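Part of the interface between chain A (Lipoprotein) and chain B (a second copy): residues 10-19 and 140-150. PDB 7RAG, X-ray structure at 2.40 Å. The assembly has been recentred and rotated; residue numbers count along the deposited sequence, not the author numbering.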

ATOM      1  N   GLU A  10     -27.906  -7.225  29.074  1.00 82.72           N
ATOM      2  CA  GLU A  10     -27.387  -5.917  29.459  1.00 80.44           C
ATOM      3  C   GLU A  10     -25.865  -5.883  29.363  1.00 74.95           C
ATOM      4  O   GLU A  10     -25.292  -4.947  28.786  1.00 72.75           O
ATOM      5  CB  GLU A  10     -27.862  -5.557  30.870  1.00 81.78           C
ATOM      6  CG  GLU A  10     -29.368  -5.690  31.071  1.00 78.50           C
ATOM      7  CD  GLU A  10     -29.853  -5.134  32.400  1.00 84.54           C
ATOM      8  OE1 GLU A  10     -30.737  -4.242  32.374  1.00 84.88           O
ATOM      9  OE2 GLU A  10     -29.350  -5.579  33.466  1.00 84.91           O
ATOM     10  N   VAL A  11     -25.194  -6.914  29.894  1.00 76.08           N
ATOM     11  CA  VAL A  11     -23.740  -6.999  29.778  1.00 72.53           C
ATOM     12  C   VAL A  11     -23.330  -7.088  28.316  1.00 75.08           C
ATOM     13  O   VAL A  11     -22.388  -6.415  27.875  1.00 71.28           O
ATOM     14  CB  VAL A  11     -23.195  -8.194  30.584  1.00 75.31           C
ATOM     15  CG1 VAL A  11     -21.751  -8.460  30.205  1.00 72.25           C
ATOM     16  CG2 VAL A  11     -23.274  -7.928  32.076  1.00 75.81           C
ATOM     17  N   TYR A  12     -24.035  -7.913  27.539  1.00 73.63           N
ATOM     18  CA  TYR A  12     -23.675  -8.081  26.137  1.00 74.36           C
ATOM     19  C   TYR A  12     -23.808  -6.776  25.362  1.00 70.72           C
ATOM     20  O   TYR A  12     -22.940  -6.439  24.543  1.00 68.30           O
ATOM     21  CB  TYR A  12     -24.535  -9.169  25.500  1.00 78.10           C
ATOM     22  CG  TYR A  12     -24.237  -9.350  24.035  1.00 78.90           C
ATOM     23  CD1 TYR A  12     -25.207  -9.110  23.073  1.00 81.80           C
ATOM     24  CD2 TYR A  12     -22.970  -9.732  23.612  1.00 76.34           C
ATOM     25  CE1 TYR A  12     -24.928  -9.266  21.727  1.00 87.30           C
ATOM     26  CE2 TYR A  12     -22.681  -9.897  22.278  1.00 81.39           C
ATOM     27  CZ  TYR A  12     -23.662  -9.661  21.333  1.00 90.34           C
ATOM     28  OH  TYR A  12     -23.371  -9.821  19.991  1.00101.00           O
ATOM     29  N   LYS A  13     -24.885  -6.024  25.605  1.00 73.17           N
ATOM     30  CA  LYS A  13     -25.076  -4.769  24.884  1.00 74.76           C
ATOM     31  C   LYS A  13     -24.067  -3.724  25.335  1.00 70.55           C
ATOM     32  O   LYS A  13     -23.571  -2.938  24.517  1.00 70.82           O
ATOM     33  CB  LYS A  13     -26.505  -4.260  25.060  1.00 75.52           C
ATOM     34  CG  LYS A  13     -26.909  -3.212  24.028  1.00 73.58           C
ATOM     35  CD  LYS A  13     -28.312  -2.695  24.297  1.00 73.54           C
ATOM     36  N   ASP A  14     -23.726  -3.718  26.626  1.00 71.68           N
ATOM     37  CA  ASP A  14     -22.650  -2.841  27.080  1.00 72.96           C
ATOM     38  C   ASP A  14     -21.355  -3.158  26.342  1.00 67.60           C
ATOM     39  O   ASP A  14     -20.658  -2.248  25.875  1.00 67.82           O
ATOM     40  CB  ASP A  14     -22.463  -2.965  28.598  1.00 71.03           C
ATOM     41  CG  ASP A  14     -23.626  -2.371  29.391  1.00 71.94           C
ATOM     42  OD1 ASP A  14     -24.488  -1.710  28.778  1.00 78.69           O
ATOM     43  OD2 ASP A  14     -23.684  -2.565  30.625  1.00 76.45           O
ATOM     44  N   PHE A  15     -21.037  -4.447  26.200  1.00 66.31           N
ATOM     45  CA  PHE A  15     -19.836  -4.849  25.472  1.00 65.12           C
ATOM     46  C   PHE A  15     -19.881  -4.378  24.018  1.00 70.89           C
ATOM     47  O   PHE A  15     -18.873  -3.892  23.482  1.00 67.46           O
ATOM     48  CB  PHE A  15     -19.679  -6.369  25.553  1.00 63.92           C
ATOM     49  CG  PHE A  15     -18.625  -6.934  24.633  1.00 67.68           C
ATOM     50  CD1 PHE A  15     -17.279  -6.875  24.971  1.00 66.05           C
ATOM     51  CD2 PHE A  15     -18.981  -7.553  23.436  1.00 70.47           C
ATOM     52  CE1 PHE A  15     -16.299  -7.407  24.122  1.00 64.00           C
ATOM     53  CE2 PHE A  15     -18.009  -8.084  22.583  1.00 68.40           C
ATOM     54  CZ  PHE A  15     -16.665  -8.007  22.927  1.00 63.47           C
ATOM     55  N   GLN A  16     -21.040  -4.530  23.363  1.00 69.74           N
ATOM     56  CA  GLN A  16     -21.177  -4.085  21.978  1.00 69.39           C
ATOM     57  C   GLN A  16     -20.927  -2.589  21.849  1.00 68.07           C
ATOM     58  O   GLN A  16     -20.242  -2.134  20.922  1.00 66.37           O
ATOM     59  CB  GLN A  16     -22.573  -4.401  21.456  1.00 73.73           C
ATOM     60  CG  GLN A  16     -22.904  -5.854  21.266  1.00 79.79           C
ATOM     61  CD  GLN A  16     -24.337  -6.013  20.773  1.00 86.44           C
ATOM     62  OE1 GLN A  16     -25.263  -5.392  21.312  1.00 81.40           O
ATOM     63  NE2 GLN A  16     -24.523  -6.814  19.723  1.00 92.06           N
ATOM     64  N   LYS A  17     -21.492  -1.806  22.765  1.00 69.70           N
ATOM     65  CA  LYS A  17     -21.267  -0.367  22.736  1.00 69.02           C
ATOM     66  C   LYS A  17     -19.797  -0.038  22.962  1.00 71.56           C
ATOM     67  O   LYS A  17     -19.233   0.828  22.284  1.00 69.83           O
ATOM     68  CB  LYS A  17     -22.149   0.303  23.786  1.00 73.06           C
ATOM     69  CG  LYS A  17     -21.786   1.730  24.107  1.00 72.40           C
ATOM     70  CD  LYS A  17     -22.408   2.698  23.138  1.00 80.74           C
ATOM     71  CE  LYS A  17     -22.448   4.095  23.738  1.00 98.93           C
ATOM     72  NZ  LYS A  17     -23.158   4.153  25.065  1.00110.03           N
ATOM     73  N   GLN A  18     -19.155  -0.733  23.907  1.00 70.20           N
ATOM     74  CA  GLN A  18     -17.760  -0.444  24.216  1.00 67.61           C
ATOM     75  C   GLN A  18     -16.860  -0.740  23.025  1.00 65.98           C
ATOM     76  O   GLN A  18     -15.998   0.070  22.675  1.00 68.49           O
ATOM     77  CB  GLN A  18     -17.311  -1.240  25.449  1.00 66.53           C
ATOM     78  CG  GLN A  18     -15.886  -0.908  25.894  1.00 68.54           C
ATOM     79  CD  GLN A  18     -15.579  -1.305  27.332  1.00 67.28           C
ATOM     80  OE1 GLN A  18     -16.348  -1.015  28.256  1.00 69.77           O
ATOM     81  NE2 GLN A  18     -14.442  -1.975  27.527  1.00 64.84           N
ATOM     82  N   ILE A  19     -17.048  -1.883  22.370  1.00 67.38           N
ATOM     83  CA  ILE A  19     -16.149  -2.175  21.256  1.00 71.24           C
ATOM     84  C   ILE A  19     -16.522  -1.397  19.997  1.00 75.60           C
ATOM     85  O   ILE A  19     -15.655  -1.175  19.141  1.00 73.12           O
ATOM     86  CB  ILE A  19     -16.075  -3.677  20.940  1.00 67.38           C
ATOM     87  CG1 ILE A  19     -17.448  -4.233  20.568  1.00 73.58           C
ATOM     88  CG2 ILE A  19     -15.488  -4.427  22.113  1.00 66.59           C
ATOM     89  CD1 ILE A  19     -17.409  -5.670  20.106  1.00 69.83           C
TER
ATOM     90  N   VAL B 140     -14.968 -19.193  20.485  1.00 64.87           N
ATOM     91  CA  VAL B 140     -15.502 -18.841  21.797  1.00 64.97           C
ATOM     92  C   VAL B 140     -14.666 -17.726  22.404  1.00 62.67           C
ATOM     93  O   VAL B 140     -13.450 -17.875  22.569  1.00 60.63           O
ATOM     94  CB  VAL B 140     -15.550 -20.046  22.749  1.00 64.15           C
ATOM     95  CG1 VAL B 140     -16.277 -19.649  24.033  1.00 63.35           C
ATOM     96  CG2 VAL B 140     -16.239 -21.206  22.080  1.00 62.79           C
ATOM     97  N   LEU B 141     -15.332 -16.639  22.786  1.00 62.13           N
ATOM     98  CA  LEU B 141     -14.700 -15.481  23.396  1.00 62.10           C
ATOM     99  C   LEU B 141     -15.186 -15.327  24.828  1.00 63.95           C
ATOM    100  O   LEU B 141     -16.396 -15.326  25.081  1.00 63.44           O
ATOM    101  CB  LEU B 141     -15.009 -14.215  22.606  1.00 59.03           C
ATOM    102  CG  LEU B 141     -14.395 -12.912  23.117  1.00 61.29           C
ATOM    103  CD1 LEU B 141     -12.898 -12.810  22.848  1.00 55.41           C
ATOM    104  CD2 LEU B 141     -15.151 -11.735  22.507  1.00 64.58           C
ATOM    105  N   TYR B 142     -14.244 -15.192  25.756  1.00 60.42           N
ATOM    106  CA  TYR B 142     -14.535 -14.898  27.153  1.00 58.63           C
ATOM    107  C   TYR B 142     -14.271 -13.423  27.387  1.00 60.41           C
ATOM    108  O   TYR B 142     -13.148 -12.950  27.170  1.00 63.28           O
ATOM    109  CB  TYR B 142     -13.676 -15.749  28.090  1.00 59.04           C
ATOM    110  CG  TYR B 142     -13.937 -17.222  27.923  1.00 66.01           C
ATOM    111  CD1 TYR B 142     -14.797 -17.901  28.782  1.00 62.46           C
ATOM    112  CD2 TYR B 142     -13.346 -17.937  26.881  1.00 62.42           C
ATOM    113  CE1 TYR B 142     -15.050 -19.239  28.616  1.00 60.82           C
ATOM    114  CE2 TYR B 142     -13.596 -19.279  26.714  1.00 60.90           C
ATOM    115  CZ  TYR B 142     -14.446 -19.922  27.582  1.00 64.43           C
ATOM    116  OH  TYR B 142     -14.696 -21.264  27.401  1.00 76.65           O
ATOM    117  N   VAL B 143     -15.294 -12.702  27.829  1.00 64.66           N
ATOM    118  CA  VAL B 143     -15.208 -11.279  28.123  1.00 63.18           C
ATOM    119  C   VAL B 143     -15.348 -11.093  29.629  1.00 63.98           C
ATOM    120  O   VAL B 143     -16.188 -11.736  30.268  1.00 66.92           O
ATOM    121  CB  VAL B 143     -16.294 -10.488  27.363  1.00 62.59           C
ATOM    122  CG1 VAL B 143     -16.114  -8.990  27.584  1.00 61.77           C
ATOM    123  CG2 VAL B 143     -16.259 -10.826  25.885  1.00 60.26           C
ATOM    124  N   ASN B 144     -14.521 -10.228  30.198  1.00 60.07           N
ATOM    125  CA  ASN B 144     -14.656  -9.902  31.607  1.00 63.21           C
ATOM    126  C   ASN B 144     -15.957  -9.137  31.812  1.00 62.40           C
ATOM    127  O   ASN B 144     -16.169  -8.088  31.202  1.00 62.58           O
ATOM    128  CB  ASN B 144     -13.453  -9.086  32.066  1.00 60.80           C
ATOM    129  CG  ASN B 144     -13.499  -8.763  33.529  1.00 61.97           C
ATOM    130  OD1 ASN B 144     -14.315  -7.970  33.984  1.00 63.04           O
ATOM    131  ND2 ASN B 144     -12.605  -9.362  34.276  1.00 61.92           N
ATOM    132  N   ALA B 145     -16.830  -9.650  32.672  1.00 63.55           N
ATOM    133  CA  ALA B 145     -18.160  -9.070  32.774  1.00 64.95           C
ATOM    134  C   ALA B 145     -18.150  -7.693  33.399  1.00 66.21           C
ATOM    135  O   ALA B 145     -19.150  -6.980  33.281  1.00 68.13           O
ATOM    136  CB  ALA B 145     -19.083  -9.983  33.574  1.00 67.84           C
ATOM    137  N   ASP B 146     -17.055  -7.298  34.048  1.00 65.24           N
ATOM    138  CA  ASP B 146     -16.949  -5.979  34.656  1.00 66.08           C
ATOM    139  C   ASP B 146     -16.254  -4.970  33.753  1.00 65.54           C
ATOM    140  O   ASP B 146     -16.765  -3.871  33.531  1.00 66.46           O
ATOM    141  CB  ASP B 146     -16.197  -6.087  35.980  1.00 66.45           C
ATOM    142  CG  ASP B 146     -16.970  -6.855  37.020  1.00 67.53           C
ATOM    143  OD1 ASP B 146     -18.164  -6.541  37.203  1.00 68.67           O
ATOM    144  OD2 ASP B 146     -16.379  -7.774  37.637  1.00 67.42           O
ATOM    145  N   THR B 147     -15.087  -5.322  33.230  1.00 64.25           N
ATOM    146  CA  THR B 147     -14.388  -4.431  32.321  1.00 63.90           C
ATOM    147  C   THR B 147     -14.963  -4.446  30.911  1.00 63.56           C
ATOM    148  O   THR B 147     -14.721  -3.498  30.154  1.00 65.13           O
ATOM    149  CB  THR B 147     -12.910  -4.807  32.264  1.00 63.02           C
ATOM    150  OG1 THR B 147     -12.761  -6.128  31.701  1.00 61.57           O
ATOM    151  CG2 THR B 147     -12.315  -4.766  33.659  1.00 63.51           C
ATOM    152  N   LYS B 148     -15.715  -5.493  30.546  1.00 63.22           N
ATOM    153  CA  LYS B 148     -16.125  -5.773  29.164  1.00 62.86           C
ATOM    154  C   LYS B 148     -14.932  -5.881  28.225  1.00 61.56           C
ATOM    155  O   LYS B 148     -15.086  -5.744  27.012  1.00 61.47           O
ATOM    156  CB  LYS B 148     -17.113  -4.725  28.626  1.00 65.87           C
ATOM    157  CG  LYS B 148     -18.066  -4.147  29.679  1.00 68.26           C
ATOM    158  CD  LYS B 148     -19.329  -4.960  29.807  1.00 66.55           C
ATOM    159  CE  LYS B 148     -19.824  -4.987  31.232  1.00 67.47           C
ATOM    160  NZ  LYS B 148     -19.728  -3.678  31.917  1.00 71.45           N
ATOM    161  N   ASN B 149     -13.717  -6.086  28.774  1.00 60.75           N
ATOM    162  CA  ASN B 149     -12.588  -6.373  27.908  1.00 59.55           C
ATOM    163  C   ASN B 149     -12.516  -7.875  27.663  1.00 62.69           C
ATOM    164  O   ASN B 149     -12.860  -8.668  28.545  1.00 60.14           O
ATOM    165  CB  ASN B 149     -11.274  -5.902  28.540  1.00 59.45           C
ATOM    166  CG  ASN B 149     -11.192  -4.373  28.718  1.00 61.05           C
ATOM    167  OD1 ASN B 149     -11.582  -3.599  27.839  1.00 61.31           O
ATOM    168  ND2 ASN B 149     -10.663  -3.946  29.856  1.00 61.40           N
ATOM    169  N   PRO B 150     -12.085  -8.314  26.484  1.00 60.09           N
ATOM    170  CA  PRO B 150     -11.938  -9.757  26.255  1.00 59.91           C
ATOM    171  C   PRO B 150     -10.804 -10.323  27.096  1.00 56.08           C
ATOM    172  O   PRO B 150      -9.745  -9.708  27.229  1.00 55.86           O
ATOM    173  CB  PRO B 150     -11.625  -9.847  24.757  1.00 55.93           C
ATOM    174  CG  PRO B 150     -10.941  -8.562  24.450  1.00 57.38           C
ATOM    175  CD  PRO B 150     -11.578  -7.516  25.354  1.00 57.63           C
TER

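Residues 10-19 of chain A form part of a longer helix, which packs against the end of a strand and the following turn of chain B. A:Val11, A:Asp14, A:Phe15 and A:Gln18 make the contacts, as expected for one side of a helix. Within the stretch, the amides of A:Asp14, A:Phe15 and A:Gln18 and the carbonyls of A:Val11, A:Asp14 and A:Phe15 are bonded in the helix; for example, A:Phe15 N donates to A:Val11 O at 2.9 Å. Most of the close contacts from this side are made by side-chain atoms.

One hydrogen bond crosses between the stretches. A:Gln18 NE2 donates to B:Thr147 O at 3.0 Å, with an angle of 145° at the hydrogen. A:Gln18 NE2 also lies 3.3 Å from B:Asn149 OD1. A:Gln18 OE1 faces carbon here, 3.8 Å from B:Lys148 CB.

The turn satisfies many of its own polar groups. B:Asn144 OD1 accepts from two backbone amides, B:Asp146 N at 2.8 Å and B:Thr147 N at 2.9 Å. B:Asn149 N donates to B:Thr147 OG1 at 3.1 Å. B:Asn144 N donates to B:Asn149 O at 2.8 Å, which ties the two ends of the turn together.

B:Lys148 is the residue most covered by the helix. Its aliphatic chain packs on the helix: B:Lys148 CD lies 3.9 Å from A:Val11 O and 3.9 Å from A:Asp14 CB. B:Lys148 NZ makes a weak hydrogen bond to B:Asp146 O at 3.4 Å. A:Asp14 OD2 is 4.3 Å from B:Lys148 NZ, too far for a salt bridge, though the opposite charges are near each other.

A:Phe15 makes the apolar contacts to the strand. B:Val143 CG2 sits over one face of the A:Phe15 ring, 4.2 Å from the ring centroid, in a CH-pi contact. A:Phe15 CZ meets B:Leu141 CD2 at 4.0 Å. At the ring edge, A:Phe15 CD1 approaches B:Lys148 O at 3.2 Å.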